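Local coordinates for esterase D (Lactobacillus rhamnosus, PDB 3DYI), which probably hydrolyses carboxylic esters, acting as a serine hydrolase of the alpha/beta-hydrolase fold, at residues G20-V25 with Y92-V97; F98-G103 with K225-V230; I127-H132 with F172-A177. All coordinates share one frame; numbering follows the deposited sequence.

Contact 1. Residues G20-V25 with Y92-V97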
ATOM      1  N   GLY A  20      -1.874   1.579  20.802  1.00 23.16           N
ATOM      2  CA  GLY A  20      -0.611   2.178  21.229  1.00 22.86           C
ATOM      3  C   GLY A  20      -0.822   3.259  22.279  1.00 22.47           C
ATOM      4  O   GLY A  20      -1.830   3.260  22.991  1.00 22.71           O
ATOM      5  N   THR A  21       0.133   4.180  22.368  1.00 22.03           N
ATOM      6  CA  THR A  21       0.053   5.284  23.321  1.00 21.79           C
ATOM      7  C   THR A  21       0.132   6.635  22.601  1.00 21.70           C
ATOM      8  O   THR A  21      -0.903   7.272  22.381  1.00 21.97           O
ATOM      9  CB  THR A  21       1.109   5.160  24.453  1.00 21.73           C
ATOM     10  OG1 THR A  21       2.414   4.968  23.888  1.00 21.56           O
ATOM     11  CG2 THR A  21       0.769   3.982  25.380  1.00 22.56           C
ATOM     12  N   ASP A  22       1.333   7.055  22.207  1.00 21.13           N
ATOM     13  CA  ASP A  22       1.511   8.376  21.582  1.00 21.06           C
ATOM     14  C   ASP A  22       1.368   8.374  20.064  1.00 20.66           C
ATOM     15  O   ASP A  22       0.882   9.345  19.486  1.00 20.46           O
ATOM     16  CB  ASP A  22       2.869   8.981  21.949  1.00 21.10           C
ATOM     17  CG  ASP A  22       4.034   8.175  21.399  1.00 21.86           C
ATOM     18  OD1 ASP A  22       4.187   7.004  21.810  1.00 23.02           O
ATOM     19  OD2 ASP A  22       4.779   8.714  20.550  1.00 23.20           O
ATOM     20  N   THR A  23       1.806   7.293  19.426  1.00 20.56           N
ATOM     21  CA  THR A  23       1.901   7.260  17.974  1.00 20.46           C
ATOM     22  C   THR A  23       1.161   6.076  17.368  1.00 20.38           C
ATOM     23  O   THR A  23       1.277   4.947  17.852  1.00 19.91           O
ATOM     24  CB  THR A  23       3.380   7.257  17.524  1.00 20.91           C
ATOM     25  OG1 THR A  23       4.013   8.455  17.996  1.00 20.95           O
ATOM     26  CG2 THR A  23       3.500   7.184  15.997  1.00 21.15           C
ATOM     27  N   GLY A  24       0.401   6.357  16.308  1.00 20.04           N
ATOM     28  CA  GLY A  24      -0.319   5.334  15.552  1.00 20.09           C
ATOM     29  C   GLY A  24       0.111   5.296  14.097  1.00 20.07           C
ATOM     30  O   GLY A  24       0.597   6.298  13.557  1.00 20.55           O
ATOM     31  N   VAL A  25      -0.075   4.140  13.460  1.00 19.77           N
ATOM     32  CA  VAL A  25       0.326   3.934  12.067  1.00 19.69           C
ATOM     33  C   VAL A  25      -0.815   3.288  11.289  1.00 19.62           C
ATOM     34  O   VAL A  25      -1.399   2.307  11.744  1.00 19.68           O
ATOM     35  CB  VAL A  25       1.567   3.012  11.963  1.00 19.62           C
ATOM     36  CG1 VAL A  25       2.101   2.973  10.526  1.00 19.75           C
ATOM     37  CG2 VAL A  25       2.661   3.469  12.921  1.00 19.52           C
ATOM     38  N   TYR A  92      -4.312   9.376  18.350  1.00 22.52           N
ATOM     39  CA  TYR A  92      -2.882   9.482  18.628  1.00 22.13           C
ATOM     40  C   TYR A  92      -2.326  10.869  18.371  1.00 21.58           C
ATOM     41  O   TYR A  92      -2.744  11.536  17.434  1.00 21.48           O
ATOM     42  CB  TYR A  92      -2.114   8.437  17.811  1.00 22.07           C
ATOM     43  CG  TYR A  92      -2.517   7.029  18.188  1.00 22.26           C
ATOM     44  CD1 TYR A  92      -2.077   6.459  19.387  1.00 23.15           C
ATOM     45  CD2 TYR A  92      -3.369   6.281  17.373  1.00 22.29           C
ATOM     46  CE1 TYR A  92      -2.458   5.173  19.758  1.00 22.82           C
ATOM     47  CE2 TYR A  92      -3.752   4.986  17.737  1.00 21.59           C
ATOM     48  CZ  TYR A  92      -3.292   4.445  18.928  1.00 22.27           C
ATOM     49  OH  TYR A  92      -3.668   3.175  19.301  1.00 23.33           O
ATOM     50  N   ALA A  93      -1.374  11.285  19.206  1.00 21.77           N
ATOM     51  CA  ALA A  93      -0.682  12.566  19.020  1.00 21.32           C
ATOM     52  C   ALA A  93      -0.007  12.640  17.646  1.00 21.35           C
ATOM     53  O   ALA A  93      -0.015  13.686  16.992  1.00 21.25           O
ATOM     54  CB  ALA A  93       0.344  12.790  20.133  1.00 21.23           C
ATOM     55  N   LYS A  94       0.571  11.521  17.217  1.00 20.73           N
ATOM     56  CA  LYS A  94       1.278  11.448  15.943  1.00 20.82           C
ATOM     57  C   LYS A  94       0.801  10.245  15.144  1.00 20.62           C
ATOM     58  O   LYS A  94       0.601   9.158  15.694  1.00 20.38           O
ATOM     59  CB  LYS A  94       2.789  11.361  16.171  1.00 21.10           C
ATOM     60  CG  LYS A  94       3.400  12.686  16.650  1.00 23.00           C
ATOM     61  CD  LYS A  94       4.628  12.470  17.505  1.00 26.15           C
ATOM     62  CE  LYS A  94       4.229  12.121  18.941  1.00 27.28           C
ATOM     63  NZ  LYS A  94       5.403  11.948  19.843  1.00 29.14           N
ATOM     64  N   VAL A  95       0.618  10.456  13.847  1.00 20.13           N
ATOM     65  CA  VAL A  95       0.157   9.407  12.938  1.00 20.10           C
ATOM     66  C   VAL A  95       1.032   9.350  11.688  1.00 20.17           C
ATOM     67  O   VAL A  95       1.319  10.379  11.057  1.00 20.07           O
ATOM     68  CB  VAL A  95      -1.337   9.600  12.556  1.00 20.19           C
ATOM     69  CG1 VAL A  95      -1.735   8.712  11.366  1.00 20.41           C
ATOM     70  CG2 VAL A  95      -2.241   9.304  13.759  1.00 20.37           C
ATOM     71  N   PHE A  96       1.462   8.137  11.357  1.00 19.54           N
ATOM     72  CA  PHE A  96       2.204   7.856  10.133  1.00 19.44           C
ATOM     73  C   PHE A  96       1.304   7.021   9.232  1.00 19.29           C
ATOM     74  O   PHE A  96       0.459   6.267   9.722  1.00 18.91           O
ATOM     75  CB  PHE A  96       3.492   7.084  10.450  1.00 19.66           C
ATOM     76  CG  PHE A  96       4.512   7.878  11.237  1.00 20.44           C
ATOM     77  CD1 PHE A  96       5.662   8.365  10.615  1.00 20.96           C
ATOM     78  CD2 PHE A  96       4.336   8.123  12.600  1.00 20.55           C
ATOM     79  CE1 PHE A  96       6.618   9.093  11.334  1.00 21.02           C
ATOM     80  CE2 PHE A  96       5.282   8.851  13.322  1.00 20.44           C
ATOM     81  CZ  PHE A  96       6.426   9.336  12.685  1.00 20.95           C
ATOM     82  N   VAL A  97       1.461   7.175   7.919  1.00 18.89           N
ATOM     83  CA  VAL A  97       0.653   6.420   6.952  1.00 18.82           C
ATOM     84  C   VAL A  97       1.571   5.819   5.892  1.00 18.97           C
ATOM     85  O   VAL A  97       2.297   6.547   5.219  1.00 18.91           O
ATOM     86  CB  VAL A  97      -0.431   7.312   6.272  1.00 18.77           C
ATOM     87  CG1 VAL A  97      -1.316   6.480   5.336  1.00 18.93           C
ATOM     88  CG2 VAL A  97      -1.291   8.021   7.323  1.00 19.05           C
TER
HETATM   89  O   HOH W   1       6.802  10.282  21.807  1.00 39.33           O
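With CG opposite its own carbonyl carbon (chi1 -62°), Tyr-92 swings its ring across the backbone of Gly-24 and brings OH to Gly-20, while a bend at chi3 (-81°) turns the end of Lys-94 back toward Asp-22. The segments meet where parallel strands 23-28 and 94-100 begin, neighbours in the central sheet of an alpha/beta-hydrolase fold. Three rungs set the pairing: Lys-94 N donates to Asp-22 O (3.2 Å), Gly-24 N to Lys-94 O (2.9 Å), and Phe-96 N to Gly-24 O (3.0 Å). Glycine suits position 24 because one face of the Tyr-92 ring covers Gly-24 CA, 4.0 Å from the ring centroid in a CH-pi contact, and a side chain there would collide with CD2 of the ring. At the far end of that ring Gly-20 N gives Tyr-92 OH a bond of 2.8 Å, fairly straight at 161°, so the loop before the strand is tied down as well. On the other side of the sheet, Thr-23, Lys-94, Val-25 and Phe-96 line up, with Met-245 of helix 234-247 packed on the hydrophobic pair. Lys-94 NZ has its stronger partner in Asn-249 OD1; its salt bridge to Asp-22 OD2 is long at 3.4 Å, and a water donates to Asp-22 OD2 and accepts a weak bond from Lys-94 NZ. Thr-23 uses both branches: OG1 donates to Asp-22 OD2 from above the carboxylate plane, and methyl CG2 meets the ring edge of Phe-96 at CE2, 3.6 Å away.

Contact 2. Residues F98-G103 with K225-V230; sequences FGLSLG and KHVITV
Ser-101 meets the edge of the His-226 imidazole: the serine OG lies near the ring plane, 3.2 Å from His-226 NE2, and the serine CB stands 3.4 Å from that same NE2. Both side chains extend with the next atom anti to the backbone N (chi1 -155° in the serine), which carries each out from its own turn toward the other. This is the predicted catalytic pair, nucleophile and charge-relay histidine, and the far nitrogen ND1 bonds Asp-195 OD2, the third predicted member of the triad. The serine sits on a nucleophile elbow of GxSxG sequence, with a strained backbone (phi 50°, psi -113°) between strand and helix. Glycine suits position 99 because the chain doubles back so tightly that a CB on Gly-99 would run into Gly-103 O. Beside the polar pair, the side chains of Leu-100 and Val-227 cross at about a right angle, CD2 of the leucine 4.0 Å from CG1 of the valine and 3.7 Å from Thr-229 OG1, a hydroxyl already engaged with Asp-37 O. The histidine loop is held in shape by an inverse gamma turn centred on Val-227, Ile-228 N bonding His-226 O at 2.9 Å. The contact thus joins the end of strand 94-100 and the serine preceding helix 102-113 to the loop between strand 216-221 and helix 234-247, with Phe-123 of strand 119-123 touching both Leu-100 and Thr-229.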
ATOM      1  N   PHE A  98       1.555   4.491   5.768  1.00 19.02           N
ATOM      2  CA  PHE A  98       2.338   3.788   4.742  1.00 18.99           C
ATOM      3  C   PHE A  98       1.454   2.854   3.936  1.00 19.10           C
ATOM      4  O   PHE A  98       0.447   2.342   4.434  1.00 19.46           O
ATOM      5  CB  PHE A  98       3.467   2.954   5.359  1.00 19.02           C
ATOM      6  CG  PHE A  98       4.381   3.725   6.259  1.00 18.90           C
ATOM      7  CD1 PHE A  98       5.447   4.446   5.737  1.00 19.99           C
ATOM      8  CD2 PHE A  98       4.195   3.702   7.637  1.00 19.01           C
ATOM      9  CE1 PHE A  98       6.315   5.152   6.582  1.00 20.58           C
ATOM     10  CE2 PHE A  98       5.046   4.408   8.484  1.00 19.41           C
ATOM     11  CZ  PHE A  98       6.107   5.133   7.960  1.00 19.94           C
ATOM     12  N   GLY A  99       1.846   2.613   2.691  1.00 19.30           N
ATOM     13  CA  GLY A  99       1.068   1.733   1.828  1.00 19.55           C
ATOM     14  C   GLY A  99       1.925   0.876   0.923  1.00 19.61           C
ATOM     15  O   GLY A  99       2.959   1.321   0.428  1.00 19.50           O
ATOM     16  N   LEU A 100       1.478  -0.360   0.709  1.00 19.38           N
ATOM     17  CA  LEU A 100       2.145  -1.289  -0.189  1.00 19.92           C
ATOM     18  C   LEU A 100       1.494  -1.244  -1.562  1.00 20.23           C
ATOM     19  O   LEU A 100       0.288  -1.484  -1.691  1.00 20.51           O
ATOM     20  CB  LEU A 100       2.071  -2.710   0.380  1.00 19.85           C
ATOM     21  CG  LEU A 100       2.522  -3.861  -0.521  1.00 20.04           C
ATOM     22  CD1 LEU A 100       4.046  -3.864  -0.685  1.00 19.49           C
ATOM     23  CD2 LEU A 100       2.020  -5.186   0.053  1.00 20.50           C
ATOM     24  N   SER A 101       2.300  -0.938  -2.579  1.00 20.50           N
ATOM     25  CA  SER A 101       1.842  -0.881  -3.972  1.00 20.74           C
ATOM     26  C   SER A 101       0.568  -0.010  -4.112  1.00 20.55           C
ATOM     27  O   SER A 101       0.636   1.196  -3.885  1.00 20.64           O
ATOM     28  CB  SER A 101       1.687  -2.301  -4.537  1.00 21.24           C
ATOM     29  OG  SER A 101       1.804  -2.307  -5.949  1.00 22.14           O
ATOM     30  N   LEU A 102      -0.578  -0.606  -4.446  1.00 20.25           N
ATOM     31  CA  LEU A 102      -1.853   0.140  -4.482  1.00 20.48           C
ATOM     32  C   LEU A 102      -2.030   1.060  -3.264  1.00 19.95           C
ATOM     33  O   LEU A 102      -2.292   2.259  -3.407  1.00 19.99           O
ATOM     34  CB  LEU A 102      -3.050  -0.809  -4.585  1.00 20.03           C
ATOM     35  CG  LEU A 102      -4.435  -0.147  -4.519  1.00 20.37           C
ATOM     36  CD1 LEU A 102      -4.765   0.602  -5.816  1.00 21.67           C
ATOM     37  CD2 LEU A 102      -5.519  -1.168  -4.189  1.00 20.99           C
ATOM     38  N   GLY A 103      -1.881   0.486  -2.069  1.00 19.76           N
ATOM     39  CA  GLY A 103      -1.996   1.233  -0.819  1.00 19.47           C
ATOM     40  C   GLY A 103      -1.079   2.442  -0.740  1.00 19.77           C
ATOM     41  O   GLY A 103      -1.420   3.441  -0.105  1.00 19.57           O
ATOM     42  N   LYS A 225      11.824  -9.584  -4.055  1.00 24.29           N
ATOM     43  CA  LYS A 225      10.677  -9.510  -4.944  1.00 23.94           C
ATOM     44  C   LYS A 225       9.727  -8.404  -4.463  1.00 23.33           C
ATOM     45  O   LYS A 225       9.985  -7.757  -3.444  1.00 22.76           O
ATOM     46  CB  LYS A 225       9.964 -10.869  -5.026  1.00 24.34           C
ATOM     47  CG  LYS A 225      10.863 -12.049  -5.421  1.00 26.54           C
ATOM     48  CD  LYS A 225      11.762 -11.740  -6.615  1.00 29.01           C
ATOM     49  CE  LYS A 225      11.037 -11.839  -7.954  1.00 30.70           C
ATOM     50  NZ  LYS A 225      11.909 -11.415  -9.101  1.00 30.32           N
ATOM     51  N   HIS A 226       8.641  -8.200  -5.205  1.00 23.01           N
ATOM     52  CA  HIS A 226       7.711  -7.073  -5.005  1.00 22.66           C
ATOM     53  C   HIS A 226       7.220  -6.868  -3.566  1.00 22.65           C
ATOM     54  O   HIS A 226       7.272  -5.752  -3.045  1.00 22.62           O
ATOM     55  CB  HIS A 226       6.513  -7.226  -5.955  1.00 22.36           C
ATOM     56  CG  HIS A 226       5.488  -6.135  -5.840  1.00 22.43           C
ATOM     57  ND1 HIS A 226       5.766  -4.812  -6.110  1.00 22.39           N
ATOM     58  CD2 HIS A 226       4.177  -6.183  -5.504  1.00 22.71           C
ATOM     59  CE1 HIS A 226       4.672  -4.090  -5.935  1.00 23.19           C
ATOM     60  NE2 HIS A 226       3.691  -4.899  -5.572  1.00 22.43           N
ATOM     61  N   VAL A 227       6.750  -7.940  -2.928  1.00 22.54           N
ATOM     62  CA  VAL A 227       6.026  -7.807  -1.654  1.00 22.40           C
ATOM     63  C   VAL A 227       6.994  -7.774  -0.464  1.00 22.27           C
ATOM     64  O   VAL A 227       7.095  -8.728   0.318  1.00 21.85           O
ATOM     65  CB  VAL A 227       4.918  -8.892  -1.502  1.00 22.53           C
ATOM     66  CG1 VAL A 227       4.028  -8.603  -0.292  1.00 22.74           C
ATOM     67  CG2 VAL A 227       4.058  -8.951  -2.768  1.00 23.06           C
ATOM     68  N   ILE A 228       7.690  -6.646  -0.334  1.00 21.88           N
ATOM     69  CA  ILE A 228       8.772  -6.494   0.642  1.00 22.00           C
ATOM     70  C   ILE A 228       8.316  -6.509   2.106  1.00 21.93           C
ATOM     71  O   ILE A 228       9.142  -6.655   3.008  1.00 21.61           O
ATOM     72  CB  ILE A 228       9.649  -5.240   0.352  1.00 21.88           C
ATOM     73  CG1 ILE A 228       8.790  -3.969   0.239  1.00 22.03           C
ATOM     74  CG2 ILE A 228      10.484  -5.450  -0.910  1.00 22.17           C
ATOM     75  CD1 ILE A 228       9.609  -2.670   0.237  1.00 22.55           C
ATOM     76  N   THR A 229       7.011  -6.369   2.341  1.00 21.93           N
ATOM     77  CA  THR A 229       6.459  -6.497   3.694  1.00 22.12           C
ATOM     78  C   THR A 229       6.377  -7.954   4.173  1.00 22.45           C
ATOM     79  O   THR A 229       6.229  -8.211   5.370  1.00 22.38           O
ATOM     80  CB  THR A 229       5.047  -5.890   3.810  1.00 22.14           C
ATOM     81  OG1 THR A 229       4.216  -6.433   2.780  1.00 21.59           O
ATOM     82  CG2 THR A 229       5.096  -4.364   3.697  1.00 21.82           C
ATOM     83  N   VAL A 230       6.488  -8.898   3.241  1.00 22.87           N
ATOM     84  CA  VAL A 230       6.273 -10.317   3.540  1.00 23.71           C
ATOM     85  C   VAL A 230       7.490 -11.197   3.213  1.00 23.85           C
ATOM     86  O   VAL A 230       7.758 -12.199   3.909  1.00 24.01           O
ATOM     87  CB  VAL A 230       5.006 -10.833   2.800  1.00 23.83           C
ATOM     88  CG1 VAL A 230       4.895 -12.349   2.859  1.00 25.60           C
ATOM     89  CG2 VAL A 230       3.749 -10.176   3.381  1.00 24.55           C
TER

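Contact 3. Residues I127-H132 with F172-A177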
ATOM      1  N   ILE A 127       4.282   5.095  -7.737  1.00 25.06           N
ATOM      2  CA  ILE A 127       3.233   6.113  -7.967  1.00 24.92           C
ATOM      3  C   ILE A 127       3.094   6.495  -9.445  1.00 25.37           C
ATOM      4  O   ILE A 127       2.021   6.344 -10.038  1.00 25.33           O
ATOM      5  CB  ILE A 127       3.407   7.403  -7.085  1.00 24.87           C
ATOM      6  CG1 ILE A 127       3.641   7.059  -5.603  1.00 24.69           C
ATOM      7  CG2 ILE A 127       2.215   8.350  -7.270  1.00 24.96           C
ATOM      8  CD1 ILE A 127       2.510   6.293  -4.920  1.00 23.76           C
ATOM      9  N   LEU A 128       4.175   7.001 -10.028  1.00 25.50           N
ATOM     10  CA  LEU A 128       4.218   7.278 -11.462  1.00 26.16           C
ATOM     11  C   LEU A 128       3.932   5.985 -12.231  1.00 26.09           C
ATOM     12  O   LEU A 128       4.594   4.971 -12.003  1.00 26.23           O
ATOM     13  CB  LEU A 128       5.583   7.857 -11.853  1.00 25.94           C
ATOM     14  CG  LEU A 128       5.896   9.310 -11.462  1.00 26.56           C
ATOM     15  CD1 LEU A 128       5.958   9.521  -9.949  1.00 27.05           C
ATOM     16  CD2 LEU A 128       7.209   9.725 -12.095  1.00 26.83           C
ATOM     17  N   PRO A 129       2.906   5.999 -13.102  1.00 26.55           N
ATOM     18  CA  PRO A 129       2.557   4.814 -13.892  1.00 26.73           C
ATOM     19  C   PRO A 129       3.626   4.424 -14.906  1.00 26.97           C
ATOM     20  O   PRO A 129       4.322   5.280 -15.449  1.00 26.97           O
ATOM     21  CB  PRO A 129       1.279   5.239 -14.629  1.00 26.90           C
ATOM     22  CG  PRO A 129       0.768   6.407 -13.874  1.00 27.42           C
ATOM     23  CD  PRO A 129       1.980   7.114 -13.360  1.00 26.55           C
ATOM     24  N   GLY A 130       3.754   3.126 -15.148  1.00 27.21           N
ATOM     25  CA  GLY A 130       4.730   2.624 -16.100  1.00 27.62           C
ATOM     26  C   GLY A 130       4.450   1.179 -16.429  1.00 28.03           C
ATOM     27  O   GLY A 130       3.390   0.643 -16.078  1.00 28.01           O
ATOM     28  N   LYS A 131       5.406   0.555 -17.107  1.00 28.30           N
ATOM     29  CA  LYS A 131       5.314  -0.848 -17.468  1.00 28.89           C
ATOM     30  C   LYS A 131       5.182  -1.700 -16.211  1.00 28.86           C
ATOM     31  O   LYS A 131       5.927  -1.523 -15.243  1.00 28.52           O
ATOM     32  CB  LYS A 131       6.521  -1.279 -18.315  1.00 28.96           C
ATOM     33  CG  LYS A 131       7.875  -1.190 -17.620  1.00 30.12           C
ATOM     34  N   HIS A 132       4.209  -2.601 -16.226  1.00 28.95           N
ATOM     35  CA  HIS A 132       3.947  -3.461 -15.081  1.00 29.19           C
ATOM     36  C   HIS A 132       3.452  -4.832 -15.539  1.00 29.34           C
ATOM     37  O   HIS A 132       3.213  -5.051 -16.733  1.00 29.46           O
ATOM     38  CB  HIS A 132       2.940  -2.801 -14.127  1.00 29.27           C
ATOM     39  CG  HIS A 132       1.581  -2.589 -14.725  1.00 29.95           C
ATOM     40  ND1 HIS A 132       0.754  -3.631 -15.086  1.00 29.81           N
ATOM     41  CD2 HIS A 132       0.902  -1.453 -15.012  1.00 30.75           C
ATOM     42  CE1 HIS A 132      -0.373  -3.147 -15.577  1.00 30.78           C
ATOM     43  NE2 HIS A 132      -0.310  -1.828 -15.543  1.00 30.79           N
ATOM     44  N   PHE A 172      -6.127   7.457 -11.249  1.00 23.06           N
ATOM     45  CA  PHE A 172      -6.072   7.971  -9.887  1.00 22.55           C
ATOM     46  C   PHE A 172      -4.628   8.335  -9.514  1.00 22.38           C
ATOM     47  O   PHE A 172      -4.364   9.416  -8.975  1.00 22.07           O
ATOM     48  CB  PHE A 172      -6.631   6.929  -8.916  1.00 22.70           C
ATOM     49  CG  PHE A 172      -6.886   7.464  -7.544  1.00 22.74           C
ATOM     50  CD1 PHE A 172      -8.160   7.872  -7.174  1.00 24.35           C
ATOM     51  CD2 PHE A 172      -5.849   7.571  -6.620  1.00 23.41           C
ATOM     52  CE1 PHE A 172      -8.402   8.372  -5.898  1.00 23.61           C
ATOM     53  CE2 PHE A 172      -6.079   8.073  -5.346  1.00 23.43           C
ATOM     54  CZ  PHE A 172      -7.359   8.473  -4.986  1.00 23.20           C
ATOM     55  N   ALA A 173      -3.706   7.432  -9.837  1.00 22.03           N
ATOM     56  CA  ALA A 173      -2.280   7.601  -9.553  1.00 22.09           C
ATOM     57  C   ALA A 173      -1.664   8.840 -10.207  1.00 22.19           C
ATOM     58  O   ALA A 173      -0.824   9.511  -9.593  1.00 22.15           O
ATOM     59  CB  ALA A 173      -1.516   6.350  -9.975  1.00 22.16           C
ATOM     60  N   THR A 174      -2.065   9.144 -11.444  1.00 21.90           N
ATOM     61  CA  THR A 174      -1.466  10.284 -12.155  1.00 22.35           C
ATOM     62  C   THR A 174      -1.801  11.613 -11.474  1.00 22.62           C
ATOM     63  O   THR A 174      -0.994  12.548 -11.481  1.00 22.63           O
ATOM     64  CB  THR A 174      -1.826  10.330 -13.660  1.00 22.40           C
ATOM     65  OG1 THR A 174      -3.246  10.397 -13.830  1.00 22.33           O
ATOM     66  CG2 THR A 174      -1.283   9.108 -14.385  1.00 21.95           C
ATOM     67  N   THR A 175      -2.981  11.685 -10.864  1.00 22.82           N
ATOM     68  CA  THR A 175      -3.354  12.864 -10.080  1.00 23.45           C
ATOM     69  C   THR A 175      -2.484  12.967  -8.829  1.00 23.26           C
ATOM     70  O   THR A 175      -1.959  14.036  -8.516  1.00 23.31           O
ATOM     71  CB  THR A 175      -4.851  12.863  -9.743  1.00 23.53           C
ATOM     72  OG1 THR A 175      -5.594  12.960 -10.964  1.00 25.01           O
ATOM     73  CG2 THR A 175      -5.221  14.044  -8.843  1.00 24.19           C
ATOM     74  N   VAL A 176      -2.317  11.841  -8.138  1.00 23.10           N
ATOM     75  CA  VAL A 176      -1.411  11.778  -6.994  1.00 23.11           C
ATOM     76  C   VAL A 176       0.000  12.199  -7.410  1.00 22.89           C
ATOM     77  O   VAL A 176       0.637  12.988  -6.720  1.00 23.07           O
ATOM     78  CB  VAL A 176      -1.398  10.373  -6.335  1.00 22.86           C
ATOM     79  CG1 VAL A 176      -0.458  10.365  -5.134  1.00 23.77           C
ATOM     80  CG2 VAL A 176      -2.808   9.973  -5.907  1.00 22.89           C
ATOM     81  N   ALA A 177       0.467  11.700  -8.554  1.00 23.32           N
ATOM     82  CA  ALA A 177       1.801  12.039  -9.055  1.00 23.44           C
ATOM     83  C   ALA A 177       1.955  13.538  -9.341  1.00 23.55           C
ATOM     84  O   ALA A 177       2.974  14.141  -8.994  1.00 23.48           O
ATOM     85  CB  ALA A 177       2.136  11.219 -10.285  1.00 23.40           C
TER
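Ile-127 reaches the helix with one branch of its side chain. The side chain sets out toward residues 172-177; CB itself stays beyond contact distance, and methyl CG2, anti to the backbone N, makes the touch, 4.0 Å from both Val-176 CG1 and Ala-177 N and 4.2 Å from Ala-177 CB. The other branch, CG1 and then CD1 at the tip, stays farther from this turn of helix. A branched side chain suits the place, since CG2 can serve the helix while the longer arm goes elsewhere. The backbone contributes too: Ile-127 O lies 3.5 Å from Ala-173 CB, an approach eased by the smallness of alanine. The positive phi of 72° is unusual for a beta-branched residue. Leu-128 starts out away from the helix, yet its CD1 curls round to 4.2 Å from Ala-177 CB. Farther along, Pro-129 CG presses on Thr-174 CG2 at 3.4 Å, tighter than an ordinary carbon contact, the two side chains crossing at about a right angle. Thr-174 directs its OG1 to Gln-171 O within its own helix and meets the proline with its methyl. No hydrogen bond links the segments. The loop between strand 119-123 and helix 134-149 thereby rests on helix 162-178, with Met-108 of helix 102-113 and Leu-206 of helix 202-209 also packing on Ile-127.

From the N terminus, contact 1 comes first: residues 92-97 return beside 20-25 after 66 intervening residues, pairing two inner strands of the sheet near their N-terminal ends. Strand 94-100 then runs straight into contact 2, whose loop of 121 residues closes only when 225-230 reach the elbow. Contact 3 opens and closes inside that loop, bracketing a largely helical insertion in the position where alpha/beta-hydrolases often carry a cap. None of the three loops cross. Contacts 1 and 2 touch through Val-25 CG1 and Phe-98 CD2, 3.6 Å apart, whereas contact 3 stays about 6 Å from contact 2 at the nearest atoms and lies across the chain's centre from contact 1.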